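Local coordinates for periplasmic binding protein/LacI transcriptional regulator (Burkholderia multivorans, PDB 4YLE) that probably serves as the solute-binding protein of an ABC transporter, capturing a simple sugar in the periplasm for delivery to the membrane permease, at residues P33-V38 and T289-I294; Q87-K92 and V114-I119. All blocks are in the same frame, centred on the assembly; numbering follows the deposited sequence.

Overall arrangement
Both contacts belong to the lobe built on the mixed sheet that includes strands 34-39, 95-98 and 119-123, and their centres lie about 11 Å apart. Contact 1 packs helix 279-295 against one face of strand 34-39; contact 2 joins the ends of helices 78-90 and 107-115 on the other face. Along the chain contact 2 is nested inside the long loop closed by contact 1, which ties the first strand of the chain to helix 279-295, late in the sequence. The layers meet through the sheet: Ala36 CB of strand 34-39 lies 3.5 Å from SE of selenomethionine Met88, and Ile119 packs on Ala290 and Ala293. The result is the alpha/beta/alpha sandwich of a periplasmic-binding-protein lobe.

Contact 1. Residues P33-V38 and T289-I294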
ATOM      1  N   PRO A  33     -22.021  -1.363 -16.773  1.00 32.03           N
ATOM      2  CA  PRO A  33     -21.621  -2.058 -15.546  1.00 37.32           C
ATOM      3  C   PRO A  33     -21.407  -1.078 -14.402  1.00 30.93           C
ATOM      4  O   PRO A  33     -20.941   0.056 -14.634  1.00 29.23           O
ATOM      5  CB  PRO A  33     -20.292  -2.733 -15.920  1.00 39.84           C
ATOM      6  CG  PRO A  33     -20.111  -2.532 -17.384  1.00 44.23           C
ATOM      7  CD  PRO A  33     -20.956  -1.379 -17.783  1.00 42.81           C
ATOM      8  N   LYS A  34     -21.699  -1.526 -13.184  1.00 34.82           N
ATOM      9  CA  LYS A  34     -21.443  -0.733 -11.983  1.00 31.55           C
ATOM     10  C   LYS A  34     -20.266  -1.363 -11.235  1.00 30.16           C
ATOM     11  O   LYS A  34     -20.296  -2.538 -10.886  1.00 31.54           O
ATOM     12  CB  LYS A  34     -22.682  -0.657 -11.095  1.00 36.87           C
ATOM     13  CG  LYS A  34     -22.659   0.475 -10.059  1.00 54.23           C
ATOM     14  CD  LYS A  34     -24.079   0.947  -9.664  1.00 64.79           C
ATOM     15  CE  LYS A  34     -24.572   0.355  -8.334  1.00 68.43           C
ATOM     16  NZ  LYS A  34     -25.501   1.277  -7.599  1.00 74.03           N
ATOM     17  N   VAL A  35     -19.227  -0.568 -11.020  1.00 27.68           N
ATOM     18  CA  VAL A  35     -17.983  -1.054 -10.409  1.00 27.12           C
ATOM     19  C   VAL A  35     -17.777  -0.382  -9.064  1.00 26.07           C
ATOM     20  O   VAL A  35     -17.879   0.837  -8.963  1.00 28.50           O
ATOM     21  CB  VAL A  35     -16.752  -0.755 -11.301  1.00 25.84           C
ATOM     22  CG1 VAL A  35     -15.486  -1.290 -10.674  1.00 25.75           C
ATOM     23  CG2 VAL A  35     -16.930  -1.366 -12.697  1.00 29.34           C
ATOM     24  N   ALA A  36     -17.448  -1.182  -8.050  1.00 27.80           N
ATOM     25  CA  ALA A  36     -17.140  -0.680  -6.717  1.00 26.83           C
ATOM     26  C   ALA A  36     -15.645  -0.705  -6.511  1.00 28.08           C
ATOM     27  O   ALA A  36     -15.016  -1.736  -6.756  1.00 28.64           O
ATOM     28  CB  ALA A  36     -17.827  -1.522  -5.644  1.00 29.58           C
ATOM     29  N   LEU A  37     -15.098   0.424  -6.059  1.00 23.40           N
ATOM     30  CA  LEU A  37     -13.658   0.543  -5.670  1.00 21.65           C
ATOM     31  C   LEU A  37     -13.603   0.654  -4.171  1.00 22.75           C
ATOM     32  O   LEU A  37     -14.076   1.643  -3.614  1.00 23.79           O
ATOM     33  CB  LEU A  37     -13.003   1.765  -6.301  1.00 19.82           C
ATOM     34  CG  LEU A  37     -11.541   2.015  -5.894  1.00 18.38           C
ATOM     35  CD1 LEU A  37     -10.636   0.887  -6.337  1.00 19.10           C
ATOM     36  CD2 LEU A  37     -11.051   3.312  -6.496  1.00 18.77           C
ATOM     37  N   VAL A  38     -13.024  -0.360  -3.521  1.00 23.16           N
ATOM     38  CA  VAL A  38     -13.014  -0.443  -2.057  1.00 24.63           C
ATOM     39  C   VAL A  38     -11.585  -0.301  -1.569  1.00 23.23           C
ATOM     40  O   VAL A  38     -10.753  -1.138  -1.851  1.00 22.54           O
ATOM     41  CB  VAL A  38     -13.635  -1.768  -1.597  1.00 26.98           C
ATOM     42  CG1 VAL A  38     -13.505  -1.968  -0.058  1.00 28.73           C
ATOM     43  CG2 VAL A  38     -15.105  -1.809  -2.030  1.00 28.78           C
ATOM     44  N   THR A 289      -9.386  -4.057 -15.875  1.00 18.17           N
ATOM     45  CA  THR A 289      -9.321  -5.507 -15.807  1.00 22.11           C
ATOM     46  C   THR A 289     -10.730  -6.088 -15.618  1.00 22.89           C
ATOM     47  O   THR A 289     -11.132  -7.039 -16.312  1.00 23.41           O
ATOM     48  CB  THR A 289      -8.388  -5.968 -14.660  1.00 20.95           C
ATOM     49  OG1 THR A 289      -7.047  -5.567 -14.958  1.00 23.25           O
ATOM     50  CG2 THR A 289      -8.429  -7.493 -14.545  1.00 22.61           C
ATOM     51  N   ALA A 290     -11.490  -5.493 -14.705  1.00 20.49           N
ATOM     52  CA  ALA A 290     -12.841  -5.951 -14.410  1.00 25.93           C
ATOM     53  C   ALA A 290     -13.768  -5.716 -15.607  1.00 24.04           C
ATOM     54  O   ALA A 290     -14.534  -6.593 -16.007  1.00 24.68           O
ATOM     55  CB  ALA A 290     -13.360  -5.244 -13.174  1.00 22.86           C
ATOM     56  N   LEU A 291     -13.688  -4.529 -16.196  1.00 20.96           N
ATOM     57  CA  LEU A 291     -14.557  -4.204 -17.317  1.00 21.11           C
ATOM     58  C   LEU A 291     -14.251  -5.084 -18.543  1.00 22.77           C
ATOM     59  O   LEU A 291     -15.145  -5.443 -19.290  1.00 24.21           O
ATOM     60  CB  LEU A 291     -14.428  -2.709 -17.681  1.00 26.86           C
ATOM     61  CG  LEU A 291     -14.886  -1.686 -16.626  1.00 24.50           C
ATOM     62  CD1 LEU A 291     -14.568  -0.273 -17.063  1.00 27.23           C
ATOM     63  CD2 LEU A 291     -16.373  -1.787 -16.318  1.00 27.48           C
ATOM     64  N   LYS A 292     -12.984  -5.413 -18.750  1.00 22.84           N
ATOM     65  CA  LYS A 292     -12.605  -6.265 -19.868  1.00 24.98           C
ATOM     66  C   LYS A 292     -13.195  -7.666 -19.681  1.00 27.27           C
ATOM     67  O   LYS A 292     -13.749  -8.269 -20.618  1.00 28.09           O
ATOM     68  CB  LYS A 292     -11.078  -6.289 -20.000  1.00 24.84           C
ATOM     69  CG  LYS A 292     -10.567  -4.986 -20.599  1.00 31.03           C
ATOM     70  CD  LYS A 292      -9.091  -5.014 -20.885  1.00 30.91           C
ATOM     71  CE  LYS A 292      -8.666  -3.742 -21.609  1.00 51.77           C
ATOM     72  NZ  LYS A 292      -7.203  -3.732 -21.897  1.00 65.09           N
ATOM     73  N   ALA A 293     -13.133  -8.162 -18.450  1.00 25.27           N
ATOM     74  CA  ALA A 293     -13.718  -9.455 -18.127  1.00 26.70           C
ATOM     75  C   ALA A 293     -15.209  -9.402 -18.398  1.00 28.49           C
ATOM     76  O   ALA A 293     -15.760 -10.293 -19.039  1.00 29.46           O
ATOM     77  CB  ALA A 293     -13.428  -9.829 -16.683  1.00 25.73           C
ATOM     78  N   ILE A 294     -15.860  -8.336 -17.954  1.00 29.41           N
ATOM     79  CA  ILE A 294     -17.310  -8.202 -18.133  1.00 27.84           C
ATOM     80  C   ILE A 294     -17.676  -8.085 -19.612  1.00 28.27           C
ATOM     81  O   ILE A 294     -18.706  -8.631 -20.057  1.00 29.96           O
ATOM     82  CB  ILE A 294     -17.853  -6.979 -17.361  1.00 28.87           C
ATOM     83  CG1 ILE A 294     -17.778  -7.238 -15.858  1.00 24.35           C
ATOM     84  CG2 ILE A 294     -19.270  -6.631 -17.798  1.00 27.13           C
ATOM     85  CD1 ILE A 294     -18.028  -6.013 -14.991  1.00 35.98           C
TER
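Pro33 and Leu291 bring the entry to strand 34-39 and helix 279-295 to 7.6 Å between their CA atoms, with Val35 CA and Ala290 CA, at 8.2 Å, the next close pair as the strand runs on past the helix. Leu291 touches both strand residues through one methyl, CD2. Its CG stands opposite the carbonyl carbon (chi1 -64°); CD1 continues the extended chain, and CD2, the branch turned aside, faces the strand. There CD2 sits 3.7 Å from Val35 CG2 and 4.0 Å from Pro33 CG, meeting both in the corner they form, with the proline ring lying crosswise to the leucine chain. One turn of helix ahead, Ile294 sends CD1 to the same ring, 4.1 Å from Pro33 CB, so leucine and isoleucine both touch the ring from successive turns of the same helix face. Val35 suits a strand, where beta-branching is favoured, and its side chain enters the core on the helix side, while Lys34 and Ala36 point to the other face of the sheet. Ala290, small and buried, lets the helix settle on Ala95 and Val121 of strands 95-98 and 119-123. The compact ring of Pro33 offers the helix an apolar surface at the start of the strand, where it already pairs with Asp66. With methyl and ring contacts alone across the two segments, the join rests on shape and exclusion of water, and polar groups impose no particular direction on it.

Contact 2. Residues Q87-K92 and V114-I119; sequences QMIVSK and VDAGII
Ile89 and Ala116 mark the closest backbone approach, 7.6 Å between CA atoms, where the last turn of helix 78-90 comes beside the turn that leads out of helix 107-115. Ile118 reaches across deepest: CG1 lies opposite its carbonyl carbon (chi1 -59°) and the chain is extended, laying CD1 against the helix at 3.9 Å from Ile89 CA and 4.1 Å from Ile89 CG1. The two isoleucine chains meet at a slant. The other branch of Ile89, CG2, touches Ala116 CB at 4.2 Å, so the two branches serve different partners. Ala116, near the surface, offers a methyl small enough for the turn to stay close; Ile118, buried, also packs on Ile96 of the sheet. Gly117 has positive phi, with a geometry that would jam a CB against the preceding carbonyl oxygen, and its N bonds Val114 O at 2.9 Å. Together with Ile118 N bonded to Ala113 O, this is a Schellman motif, which ends the helix and turns the chain into strand 119-123. Helix 78-90 ends likewise at Lys92, though the Lys92 N to Ile89 O bond is weak. The two helices link parallel strands 66-72, 95-98 and 119-123 as beta-alpha-beta crossovers of a Rossmann-like lobe.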
ATOM      1  N   GLN A  87     -21.943  -4.773   1.670  1.00 47.68           N
ATOM      2  CA  GLN A  87     -22.910  -3.779   1.202  1.00 46.12           C
ATOM      3  C   GLN A  87     -22.844  -3.639  -0.327  1.00 46.46           C
ATOM      4  O   GLN A  87     -23.844  -3.342  -0.981  1.00 47.21           O
ATOM      5  CB  GLN A  87     -22.635  -2.450   1.912  1.00 53.07           C
ATOM      6  CG  GLN A  87     -23.296  -1.204   1.333  1.00 58.73           C
ATOM      7  CD  GLN A  87     -22.631   0.075   1.854  1.00 74.48           C
ATOM      8  OE1 GLN A  87     -22.088   0.102   2.969  1.00 80.56           O
ATOM      9  NE2 GLN A  87     -22.648   1.131   1.039  1.00 71.60           N
HETATM   10  N   MSE A  88     -21.661  -3.861  -0.895  1.00 40.34           N
HETATM   11  CA  MSE A  88     -21.512  -3.849  -2.348  1.00 38.94           C
HETATM   12  C   MSE A  88     -22.177  -5.086  -2.960  1.00 42.56           C
HETATM   13  O   MSE A  88     -22.667  -5.038  -4.086  1.00 41.19           O
HETATM   14  CB  MSE A  88     -20.027  -3.789  -2.749  1.00 35.71           C
HETATM   15  CG  MSE A  88     -19.344  -2.471  -2.418  1.00 42.15           C
HETATM   16 SE   MSE A  88     -20.226  -0.874  -3.151  1.00 43.11          SE
HETATM   17  CE  MSE A  88     -21.129  -0.194  -1.544  1.00 47.76           C
ATOM     18  N   ILE A  89     -22.189  -6.194  -2.224  1.00 42.67           N
ATOM     19  CA  ILE A  89     -22.793  -7.425  -2.743  1.00 44.88           C
ATOM     20  C   ILE A  89     -24.314  -7.290  -2.769  1.00 52.79           C
ATOM     21  O   ILE A  89     -24.963  -7.828  -3.666  1.00 49.26           O
ATOM     22  CB  ILE A  89     -22.381  -8.678  -1.914  1.00 46.23           C
ATOM     23  CG1 ILE A  89     -20.870  -8.900  -2.017  1.00 43.64           C
ATOM     24  CG2 ILE A  89     -23.105  -9.925  -2.416  1.00 51.33           C
ATOM     25  CD1 ILE A  89     -20.297 -10.031  -1.193  1.00 49.93           C
ATOM     26  N   VAL A  90     -24.890  -6.558  -1.816  1.00 54.34           N
ATOM     27  CA  VAL A  90     -26.342  -6.391  -1.806  1.00 52.22           C
ATOM     28  C   VAL A  90     -26.783  -5.429  -2.913  1.00 52.21           C
ATOM     29  O   VAL A  90     -27.825  -5.628  -3.535  1.00 53.89           O
ATOM     30  CB  VAL A  90     -26.877  -5.892  -0.432  1.00 57.32           C
ATOM     31  CG1 VAL A  90     -26.527  -6.876   0.669  1.00 55.24           C
ATOM     32  CG2 VAL A  90     -26.334  -4.531  -0.087  1.00 59.31           C
ATOM     33  N   SER A  91     -25.983  -4.404  -3.179  1.00 48.65           N
ATOM     34  CA  SER A  91     -26.299  -3.458  -4.243  1.00 47.93           C
ATOM     35  C   SER A  91     -26.111  -4.063  -5.636  1.00 47.12           C
ATOM     36  O   SER A  91     -26.281  -3.373  -6.632  1.00 46.52           O
ATOM     37  CB  SER A  91     -25.431  -2.203  -4.116  1.00 62.29           C
ATOM     38  OG  SER A  91     -25.761  -1.474  -2.948  1.00 65.12           O
ATOM     39  N   LYS A  92     -25.730  -5.338  -5.697  1.00 47.23           N
ATOM     40  CA  LYS A  92     -25.569  -6.047  -6.967  1.00 46.85           C
ATOM     41  C   LYS A  92     -24.658  -5.289  -7.941  1.00 43.99           C
ATOM     42  O   LYS A  92     -24.966  -5.176  -9.119  1.00 43.80           O
ATOM     43  CB  LYS A  92     -26.934  -6.291  -7.633  1.00 49.96           C
ATOM     44  CG  LYS A  92     -27.933  -7.070  -6.787  1.00 54.80           C
ATOM     45  CD  LYS A  92     -27.707  -8.563  -6.892  1.00 60.78           C
ATOM     46  CE  LYS A  92     -28.917  -9.344  -6.404  1.00 67.41           C
ATOM     47  NZ  LYS A  92     -28.580 -10.767  -6.104  1.00 70.12           N
ATOM     48  N   VAL A 114     -17.705 -13.501  -5.194  1.00 43.57           N
ATOM     49  CA  VAL A 114     -17.462 -14.244  -6.422  1.00 43.87           C
ATOM     50  C   VAL A 114     -18.573 -15.263  -6.634  1.00 50.67           C
ATOM     51  O   VAL A 114     -19.070 -15.420  -7.750  1.00 47.72           O
ATOM     52  CB  VAL A 114     -16.073 -14.916  -6.405  1.00 48.46           C
ATOM     53  CG1 VAL A 114     -15.958 -16.006  -7.464  1.00 44.87           C
ATOM     54  CG2 VAL A 114     -15.005 -13.853  -6.652  1.00 39.86           C
ATOM     55  N   ASP A 115     -18.979 -15.920  -5.552  1.00 49.81           N
ATOM     56  CA  ASP A 115     -20.065 -16.890  -5.621  1.00 53.40           C
ATOM     57  C   ASP A 115     -21.392 -16.224  -6.034  1.00 57.95           C
ATOM     58  O   ASP A 115     -22.305 -16.900  -6.528  1.00 59.88           O
ATOM     59  CB  ASP A 115     -20.219 -17.611  -4.269  1.00 56.02           C
ATOM     60  CG  ASP A 115     -19.086 -18.606  -3.990  1.00 56.75           C
ATOM     61  OD1 ASP A 115     -18.375 -19.001  -4.939  1.00 56.00           O
ATOM     62  OD2 ASP A 115     -18.920 -19.011  -2.816  1.00 58.34           O
ATOM     63  N   ALA A 116     -21.494 -14.908  -5.843  1.00 51.67           N
ATOM     64  CA  ALA A 116     -22.699 -14.159  -6.220  1.00 52.26           C
ATOM     65  C   ALA A 116     -22.588 -13.578  -7.627  1.00 56.21           C
ATOM     66  O   ALA A 116     -23.404 -12.741  -8.037  1.00 50.31           O
ATOM     67  CB  ALA A 116     -22.968 -13.052  -5.217  1.00 53.25           C
ATOM     68  N   GLY A 117     -21.558 -14.000  -8.357  1.00 53.75           N
ATOM     69  CA  GLY A 117     -21.437 -13.659  -9.759  1.00 47.42           C
ATOM     70  C   GLY A 117     -20.750 -12.330 -10.016  1.00 43.95           C
ATOM     71  O   GLY A 117     -20.757 -11.833 -11.142  1.00 42.90           O
ATOM     72  N   ILE A 118     -20.159 -11.748  -8.975  1.00 42.42           N
ATOM     73  CA  ILE A 118     -19.434 -10.489  -9.118  1.00 39.24           C
ATOM     74  C   ILE A 118     -17.986 -10.774  -9.503  1.00 37.24           C
ATOM     75  O   ILE A 118     -17.377 -11.709  -8.992  1.00 38.03           O
ATOM     76  CB  ILE A 118     -19.495  -9.673  -7.800  1.00 38.72           C
ATOM     77  CG1 ILE A 118     -20.961  -9.395  -7.430  1.00 41.05           C
ATOM     78  CG2 ILE A 118     -18.703  -8.378  -7.910  1.00 35.58           C
ATOM     79  CD1 ILE A 118     -21.153  -8.696  -6.096  1.00 46.87           C
ATOM     80  N   ILE A 119     -17.437  -9.973 -10.409  1.00 35.87           N
ATOM     81  CA  ILE A 119     -16.033 -10.083 -10.758  1.00 32.97           C
ATOM     82  C   ILE A 119     -15.265  -9.306  -9.691  1.00 31.11           C
ATOM     83  O   ILE A 119     -15.581  -8.163  -9.414  1.00 30.00           O
ATOM     84  CB  ILE A 119     -15.754  -9.530 -12.198  1.00 31.54           C
ATOM     85  CG1 ILE A 119     -16.482 -10.400 -13.240  1.00 33.52           C
ATOM     86  CG2 ILE A 119     -14.242  -9.462 -12.522  1.00 33.38           C
ATOM     87  CD1 ILE A 119     -16.035 -11.866 -13.262  1.00 35.24           C
TER